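Local coordinates for Sca-family protein (Rickettsia rickettsii, PDB 4LQ8) that probably takes part in cell adhesion as surface cell antigen 4, of which this chain is the N-terminal head portion, at residues Phe226-Asp231 against Arg308-Glu313; Val257-His262 against Lys312-Glu317; Ser277-Leu282 against Tyr302-Thr307. All coordinates share one frame; numbering follows the deposited sequence.

All three contacts gather around helix 308-320 and the strands that lead into it. Contact 1 brings the loop after strand 215-224 to the start of the helix, contact 2 packs the next turn on strand 258-265, and contact 3 lies where the chain enters the helix through strands 300-304 and 306-307. Contact 2 sits between the others, its centre about 8 Å from that of contact 1 and 9 Å from that of contact 3; contacts 1 and 3 are about 15 Å apart. Along the chain the first segments come in order, 226-231, 257-262, 277-282, and all close back onto residues 302-317. One late strand-helix unit thus ties together earlier parts of the Sca4 head.

Contact 1 of 3, residues Phe226-Asp231 against Arg308-Glu313; sequences FPIKLD and RGKYKE
Lys310 NZ is gripped by several groups: it donates a 2.8 Å hydrogen bond to the backbone oxygen Phe226 O. The C=O...N angle is 157° and the nitrogen lies 17° from the carbonyl plane, so the ammonium approaches the oxygen nearly head-on. Asp225, just before the loop segment, adds a salt bridge to the same nitrogen, and Glu313, one turn further along the helix, makes a weak, long ion pair, its OE1 at 3.5 Å from Lys310 NZ. With a carbonyl, Asp225 and, more weakly, Glu313 about it, the ammonium is probably stabilised in its charged form.

The lysine gets there by folding. With CG anti to the backbone N (chi1 180°), that carbon sits at the edge of the Phe226 ring, near its plane; the bends at the next two torsions then turn the chain so that NZ reaches Phe226 O. Ile228 supplies the apolar side. Its CD1 rests 4.0 Å from Lys310 CD, the two side chains sliding past each other in opposite directions, and 3.7 Å from Glu313 CB. Glu313 runs across Ile228 at about a right angle, bringing its OE1 within 3.5 Å of Ile228 CG1. Beyond the segments, the Phe226 side chain packs on Leu239 and Met241 of strand 236-245.

The result is a charged lysine of the first helical turns, itself bonded at its backbone N to the N-cap side chain of Thr307, gripping a carbonyl in the irregular connection between a strand of the six-stranded antiparallel sheet and one of the larger mixed sheet.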
# COMPACT_ATOMS: atom_id res chain seq x y z
N PHE A 226 5.48 11.20 -2.98
CA PHE A 226 4.29 11.03 -3.82
C PHE A 226 3.42 12.29 -3.85
O PHE A 226 3.16 12.84 -2.78
CB PHE A 226 3.45 9.82 -3.37
CG PHE A 226 4.15 8.49 -3.43
CD1 PHE A 226 4.19 7.75 -4.61
CD2 PHE A 226 4.75 7.95 -2.29
CE1 PHE A 226 4.83 6.51 -4.66
CE2 PHE A 226 5.40 6.72 -2.34
CZ PHE A 226 5.42 6.00 -3.52
N PRO A 227 3.01 12.79 -5.04
CA PRO A 227 2.18 14.00 -5.06
C PRO A 227 0.77 13.71 -4.53
O PRO A 227 0.30 12.57 -4.62
CB PRO A 227 2.18 14.42 -6.54
CG PRO A 227 2.43 13.16 -7.29
CD PRO A 227 3.23 12.25 -6.40
N ILE A 228 0.15 14.70 -3.88
CA ILE A 228 -1.21 14.58 -3.33
C ILE A 228 -2.13 15.16 -4.38
O ILE A 228 -3.01 14.46 -4.86
CB ILE A 228 -1.36 15.28 -1.94
CG1 ILE A 228 -0.31 14.77 -0.91
CG2 ILE A 228 -2.79 15.16 -1.39
CD1 ILE A 228 -0.29 13.24 -0.69
N LYS A 229 -1.88 16.41 -4.76
CA LYS A 229 -2.64 17.13 -5.78
C LYS A 229 -1.70 17.54 -6.91
O LYS A 229 -0.61 18.05 -6.66
CB LYS A 229 -3.39 18.32 -5.17
CG LYS A 229 -4.59 17.85 -4.34
CD LYS A 229 -5.48 18.98 -3.88
CE LYS A 229 -6.60 18.47 -2.99
NZ LYS A 229 -6.10 18.14 -1.63
N LEU A 230 -2.08 17.24 -8.14
CA LEU A 230 -1.24 17.54 -9.29
C LEU A 230 -1.84 18.69 -10.08
O LEU A 230 -3.07 18.80 -10.17
CB LEU A 230 -1.03 16.28 -10.16
CG LEU A 230 -0.22 15.15 -9.48
CD1 LEU A 230 -1.13 14.23 -8.64
CD2 LEU A 230 0.52 14.34 -10.49
N ASP A 231 -0.98 19.58 -10.58
CA ASP A 231 -1.40 20.76 -11.33
C ASP A 231 -0.55 20.96 -12.60
O ASP A 231 -0.34 22.09 -13.03
CB ASP A 231 -1.35 22.01 -10.42
CG ASP A 231 0.02 22.40 -9.83
OD1 ASP A 231 0.99 21.62 -9.99
OD2 ASP A 231 0.10 23.47 -9.19
N ARG A 308 5.15 7.95 7.40
CA ARG A 308 3.85 8.06 8.07
C ARG A 308 3.08 9.32 7.69
O ARG A 308 1.88 9.25 7.42
CB ARG A 308 4.03 7.97 9.58
CG ARG A 308 2.82 7.33 10.21
CD ARG A 308 2.26 8.09 11.35
NE ARG A 308 1.45 7.17 12.14
CZ ARG A 308 1.22 7.28 13.44
NH1 ARG A 308 1.74 8.30 14.12
NH2 ARG A 308 0.47 6.39 14.07
N GLY A 309 3.77 10.45 7.63
CA GLY A 309 3.18 11.73 7.26
C GLY A 309 2.65 11.67 5.84
O GLY A 309 1.52 12.07 5.59
N LYS A 310 3.43 11.12 4.91
CA LYS A 310 2.98 11.00 3.52
C LYS A 310 1.78 10.02 3.41
O LYS A 310 0.79 10.32 2.74
CB LYS A 310 4.15 10.57 2.61
CG LYS A 310 3.77 10.40 1.13
CD LYS A 310 3.21 11.67 0.50
CE LYS A 310 4.25 12.78 0.42
NZ LYS A 310 3.68 13.94 -0.31
N TYR A 311 1.86 8.89 4.11
CA TYR A 311 0.81 7.89 4.12
C TYR A 311 -0.51 8.48 4.61
O TYR A 311 -1.53 8.28 3.96
CB TYR A 311 1.21 6.69 4.99
CG TYR A 311 0.15 5.62 5.04
CD1 TYR A 311 -0.06 4.76 3.97
CD2 TYR A 311 -0.65 5.46 6.18
CE1 TYR A 311 -1.03 3.76 4.02
CE2 TYR A 311 -1.61 4.45 6.24
CZ TYR A 311 -1.80 3.61 5.16
OH TYR A 311 -2.74 2.62 5.19
N LYS A 312 -0.49 9.23 5.74
CA LYS A 312 -1.68 9.91 6.28
C LYS A 312 -2.24 10.95 5.29
O LYS A 312 -3.45 11.02 5.13
CB LYS A 312 -1.39 10.56 7.66
CG LYS A 312 -0.95 9.56 8.75
CD LYS A 312 -1.98 8.45 9.11
CE LYS A 312 -1.37 7.34 9.98
NZ LYS A 312 -2.41 6.46 10.59
N GLU A 313 -1.39 11.73 4.61
CA GLU A 313 -1.83 12.70 3.60
C GLU A 313 -2.51 11.99 2.42
O GLU A 313 -3.54 12.46 1.93
CB GLU A 313 -0.65 13.48 3.03
CG GLU A 313 -0.24 14.73 3.78
CD GLU A 313 1.07 15.33 3.28
OE1 GLU A 313 1.41 15.14 2.09
OE2 GLU A 313 1.76 15.97 4.10

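Contact 2 of 3, residues Val257-His262 against Lys312-Glu317; sequences VYFTAH and KEMMKE
Phe259 and Met314 approach from opposite directions, and their torsions decide where they meet. In Phe259, CG stands anti to the backbone N (chi1 178°), which sends the ring out from strand 258-265 toward the helix. Met314 sets CG anti to its own carbonyl carbon and runs straight on at the second torsion, and these two settings bring the sulfur to the rim of the ring rather than over its face. The bend at the last torsion (chi3 90°) then turns the methyl CE aside from the line of the chain.

Met314 SD is 3.9 Å from Phe259 CZ and 5.1 Å from the centroid of that ring, 78° off the ring normal. Met314 CE also lies at the edge, in the ring plane, 4.0 Å from Phe259 CE2. The bent methyl reaches a second partner as well: Met314 CE touches Ala261 CB at 3.8 Å. Phe259 and Ala261, two apart on the strand, direct their side chains to the same face, and one methionine end spans both. All three residues are buried, and Leu273 and Ile276 of the adjoining strand 271-277 also bear on Met314.

Between them Thr260 turns the other way. Its OG1 and His262 NE2 make a 2.7 Å hydrogen bond, while both side chains pack on Val69 of helix 64-90. The strand is thus covered by a different helix on each face; on the side of helix 308-320 the packing is an edge-on Met-aromatic contact, in a core where helices lie on both faces of the strand.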
# COMPACT_ATOMS: atom_id res chain seq x y z
N VAL A 257 6.66 -7.44 -2.74
CA VAL A 257 5.41 -6.73 -2.42
C VAL A 257 5.67 -5.26 -2.71
O VAL A 257 6.82 -4.87 -2.85
CB VAL A 257 4.84 -7.00 -1.02
CG1 VAL A 257 4.21 -8.39 -0.97
CG2 VAL A 257 5.89 -6.81 0.06
N TYR A 258 4.61 -4.47 -2.85
CA TYR A 258 4.70 -3.09 -3.31
C TYR A 258 3.79 -2.12 -2.57
O TYR A 258 2.80 -2.51 -1.96
CB TYR A 258 4.25 -3.05 -4.80
CG TYR A 258 5.06 -3.93 -5.73
CD1 TYR A 258 4.80 -5.30 -5.83
CD2 TYR A 258 6.08 -3.40 -6.51
CE1 TYR A 258 5.60 -6.13 -6.62
CE2 TYR A 258 6.86 -4.22 -7.34
CZ TYR A 258 6.62 -5.58 -7.38
OH TYR A 258 7.36 -6.39 -8.19
N PHE A 259 4.16 -0.84 -2.66
CA PHE A 259 3.32 0.26 -2.26
C PHE A 259 2.82 0.80 -3.60
O PHE A 259 3.64 1.08 -4.48
CB PHE A 259 4.06 1.35 -1.48
CG PHE A 259 3.13 2.49 -1.13
CD1 PHE A 259 2.18 2.36 -0.12
CD2 PHE A 259 3.17 3.68 -1.85
CE1 PHE A 259 1.28 3.40 0.16
CE2 PHE A 259 2.28 4.73 -1.56
CZ PHE A 259 1.34 4.57 -0.56
N THR A 260 1.49 0.85 -3.81
CA THR A 260 0.96 1.33 -5.08
C THR A 260 0.16 2.60 -4.86
O THR A 260 -0.36 2.81 -3.78
CB THR A 260 0.18 0.23 -5.86
OG1 THR A 260 -1.10 0.04 -5.26
CG2 THR A 260 0.96 -1.11 -5.98
N ALA A 261 0.09 3.46 -5.90
CA ALA A 261 -0.64 4.72 -5.88
C ALA A 261 -1.31 4.89 -7.24
O ALA A 261 -0.69 4.66 -8.28
CB ALA A 261 0.32 5.88 -5.57
N HIS A 262 -2.61 5.22 -7.20
CA HIS A 262 -3.50 5.27 -8.37
C HIS A 262 -4.11 6.62 -8.57
O HIS A 262 -4.91 7.08 -7.76
CB HIS A 262 -4.54 4.14 -8.22
CG HIS A 262 -3.87 2.84 -7.91
ND1 HIS A 262 -3.22 2.11 -8.90
CD2 HIS A 262 -3.65 2.25 -6.71
CE1 HIS A 262 -2.66 1.08 -8.28
NE2 HIS A 262 -2.90 1.13 -6.96
N LYS A 312 -0.49 9.23 5.74
CA LYS A 312 -1.68 9.91 6.28
C LYS A 312 -2.24 10.95 5.29
O LYS A 312 -3.45 11.02 5.13
CB LYS A 312 -1.39 10.56 7.66
CG LYS A 312 -0.95 9.56 8.75
CD LYS A 312 -1.98 8.45 9.11
CE LYS A 312 -1.37 7.34 9.98
NZ LYS A 312 -2.41 6.46 10.59
N GLU A 313 -1.39 11.73 4.61
CA GLU A 313 -1.83 12.70 3.60
C GLU A 313 -2.51 11.99 2.42
O GLU A 313 -3.54 12.46 1.93
CB GLU A 313 -0.65 13.48 3.03
CG GLU A 313 -0.24 14.73 3.78
CD GLU A 313 1.07 15.33 3.28
OE1 GLU A 313 1.41 15.14 2.09
OE2 GLU A 313 1.76 15.97 4.10
N MET A 314 -1.92 10.87 1.95
CA MET A 314 -2.45 10.06 0.84
C MET A 314 -3.74 9.40 1.26
O MET A 314 -4.70 9.44 0.50
CB MET A 314 -1.42 9.03 0.34
CG MET A 314 -0.23 9.67 -0.31
SD MET A 314 0.99 8.46 -0.84
CE MET A 314 0.40 8.12 -2.53
N MET A 315 -3.79 8.84 2.48
CA MET A 315 -5.02 8.22 3.01
C MET A 315 -6.16 9.26 3.03
O MET A 315 -7.24 8.98 2.51
CB MET A 315 -4.80 7.60 4.39
CG MET A 315 -4.24 6.18 4.33
SD MET A 315 -5.18 4.98 3.30
CE MET A 315 -6.73 4.92 4.22
N LYS A 316 -5.88 10.47 3.53
CA LYS A 316 -6.84 11.59 3.56
C LYS A 316 -7.39 11.95 2.15
O LYS A 316 -8.60 12.06 2.00
CB LYS A 316 -6.22 12.82 4.24
CG LYS A 316 -7.20 13.99 4.48
CD LYS A 316 -8.31 13.65 5.48
CE LYS A 316 -9.50 14.58 5.38
NZ LYS A 316 -10.63 14.13 6.25
N GLU A 317 -6.52 12.09 1.14
CA GLU A 317 -6.92 12.42 -0.24
C GLU A 317 -7.75 11.27 -0.88
O GLU A 317 -8.77 11.54 -1.52
CB GLU A 317 -5.69 12.78 -1.09
CG GLU A 317 -5.95 13.21 -2.53
CD GLU A 317 -6.72 14.50 -2.75
OE1 GLU A 317 -6.95 15.24 -1.78
OE2 GLU A 317 -7.10 14.76 -3.92

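Contact 3 of 3, residues Ser277-Leu282 against Tyr302-Thr307; sequences SSPKPL and YTLAVT
Leu304 lays its CD1 methyl against Ser278, Pro279 and Leu282, and this single atom makes the closest contacts. Leu304 CD1 lies 3.5 Å from Leu282 CD1, tighter than a usual carbon-carbon contact, the two leucine side chains lying at a slant to each other. Leu282 manages this by holding CG anti to its backbone N (chi1 -170°), which swings the branch round to Leu304. Ser278 CB and Pro279 CD are the other two contacts, at 3.8 and 3.9 Å respectively from Leu304 CD1.

Behind this apolar surface the loop ties itself together around a buried hydroxyl. Ser278 OG accepts a 2.7 Å hydrogen bond from Lys280 NZ and donates one of 2.9 Å to Pro279 O, arriving well above that carbonyl plane (42° out of it), all within one irregular loop, which also holds a cis peptide before Pro281.

Ile295 of strand 292-297 lies against both Pro279 and Leu282. The loop packs against strand 300-304 before the chain turns a corner at Ala305 and passes through strand 306-307 into helix 308-320; on the loop side Ser278 O bonds Gln77 of helix 64-90 and Lys280 N bonds Glu145 of helix 135-155.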
# COMPACT_ATOMS: atom_id res chain seq x y z
N SER A 277 -2.43 1.19 -2.15
CA SER A 277 -2.44 -0.15 -1.57
C SER A 277 -1.08 -0.48 -1.04
O SER A 277 -0.08 0.11 -1.47
CB SER A 277 -2.90 -1.21 -2.59
OG SER A 277 -1.84 -1.73 -3.37
N SER A 278 -1.03 -1.48 -0.17
CA SER A 278 0.21 -2.00 0.38
C SER A 278 -0.08 -3.33 1.05
O SER A 278 -1.25 -3.60 1.36
CB SER A 278 0.81 -1.02 1.39
OG SER A 278 0.18 -1.11 2.65
N PRO A 279 0.96 -4.14 1.37
CA PRO A 279 0.72 -5.29 2.26
C PRO A 279 0.17 -4.78 3.60
O PRO A 279 0.50 -3.65 4.02
CB PRO A 279 2.13 -5.88 2.47
CG PRO A 279 2.95 -5.29 1.43
CD PRO A 279 2.40 -3.96 1.10
N LYS A 280 -0.67 -5.59 4.27
CA LYS A 280 -1.31 -5.22 5.53
C LYS A 280 -1.10 -6.29 6.62
O LYS A 280 -1.01 -7.46 6.28
CB LYS A 280 -2.84 -4.95 5.34
CG LYS A 280 -3.19 -3.70 4.51
CD LYS A 280 -2.64 -2.39 5.12
CE LYS A 280 -3.17 -1.14 4.47
NZ LYS A 280 -2.49 -0.83 3.19
N PRO A 281 -1.09 -5.94 7.93
CA PRO A 281 -1.14 -4.57 8.49
C PRO A 281 0.18 -3.83 8.17
O PRO A 281 1.24 -4.45 8.11
CB PRO A 281 -1.33 -4.82 10.00
CG PRO A 281 -0.62 -6.11 10.24
CD PRO A 281 -0.90 -6.94 9.00
N LEU A 282 0.10 -2.54 7.94
CA LEU A 282 1.28 -1.72 7.67
C LEU A 282 1.87 -1.20 9.01
O LEU A 282 1.12 -0.77 9.88
CB LEU A 282 0.87 -0.54 6.77
CG LEU A 282 1.98 0.31 6.17
CD1 LEU A 282 2.90 -0.53 5.27
CD2 LEU A 282 1.40 1.43 5.35
N TYR A 302 10.83 -5.66 5.47
CA TYR A 302 11.00 -4.80 4.31
C TYR A 302 10.47 -3.44 4.68
O TYR A 302 9.54 -3.35 5.48
CB TYR A 302 10.17 -5.30 3.10
CG TYR A 302 10.51 -6.69 2.64
CD1 TYR A 302 11.48 -6.90 1.66
CD2 TYR A 302 9.85 -7.80 3.15
CE1 TYR A 302 11.80 -8.19 1.23
CE2 TYR A 302 10.19 -9.09 2.75
CZ TYR A 302 11.15 -9.28 1.77
OH TYR A 302 11.47 -10.55 1.37
N THR A 303 11.03 -2.37 4.08
CA THR A 303 10.48 -1.04 4.26
C THR A 303 9.76 -0.70 2.97
O THR A 303 10.08 -1.26 1.92
CB THR A 303 11.56 -0.01 4.61
OG1 THR A 303 12.51 0.06 3.53
CG2 THR A 303 12.27 -0.32 5.93
N LEU A 304 8.78 0.21 3.04
CA LEU A 304 8.10 0.71 1.86
C LEU A 304 8.55 2.16 1.67
O LEU A 304 9.06 2.76 2.62
CB LEU A 304 6.56 0.57 1.97
CG LEU A 304 6.01 -0.87 2.19
CD1 LEU A 304 4.52 -0.86 2.24
CD2 LEU A 304 6.36 -1.77 1.03
N ALA A 305 8.39 2.74 0.46
CA ALA A 305 8.89 4.08 0.13
C ALA A 305 7.96 5.21 0.55
O ALA A 305 7.84 6.20 -0.15
CB ALA A 305 9.18 4.15 -1.37
N VAL A 306 7.29 5.05 1.67
CA VAL A 306 6.32 6.03 2.15
C VAL A 306 6.49 6.28 3.66
O VAL A 306 6.64 5.32 4.44
CB VAL A 306 4.87 5.61 1.72
CG1 VAL A 306 4.32 4.41 2.52
CG2 VAL A 306 3.90 6.80 1.75
N THR A 307 6.52 7.53 4.06
CA THR A 307 6.65 7.84 5.48
C THR A 307 5.25 7.90 6.07
O THR A 307 4.29 7.97 5.32
CB THR A 307 7.37 9.18 5.70
OG1 THR A 307 6.58 10.20 5.11
CG2 THR A 307 8.83 9.20 5.18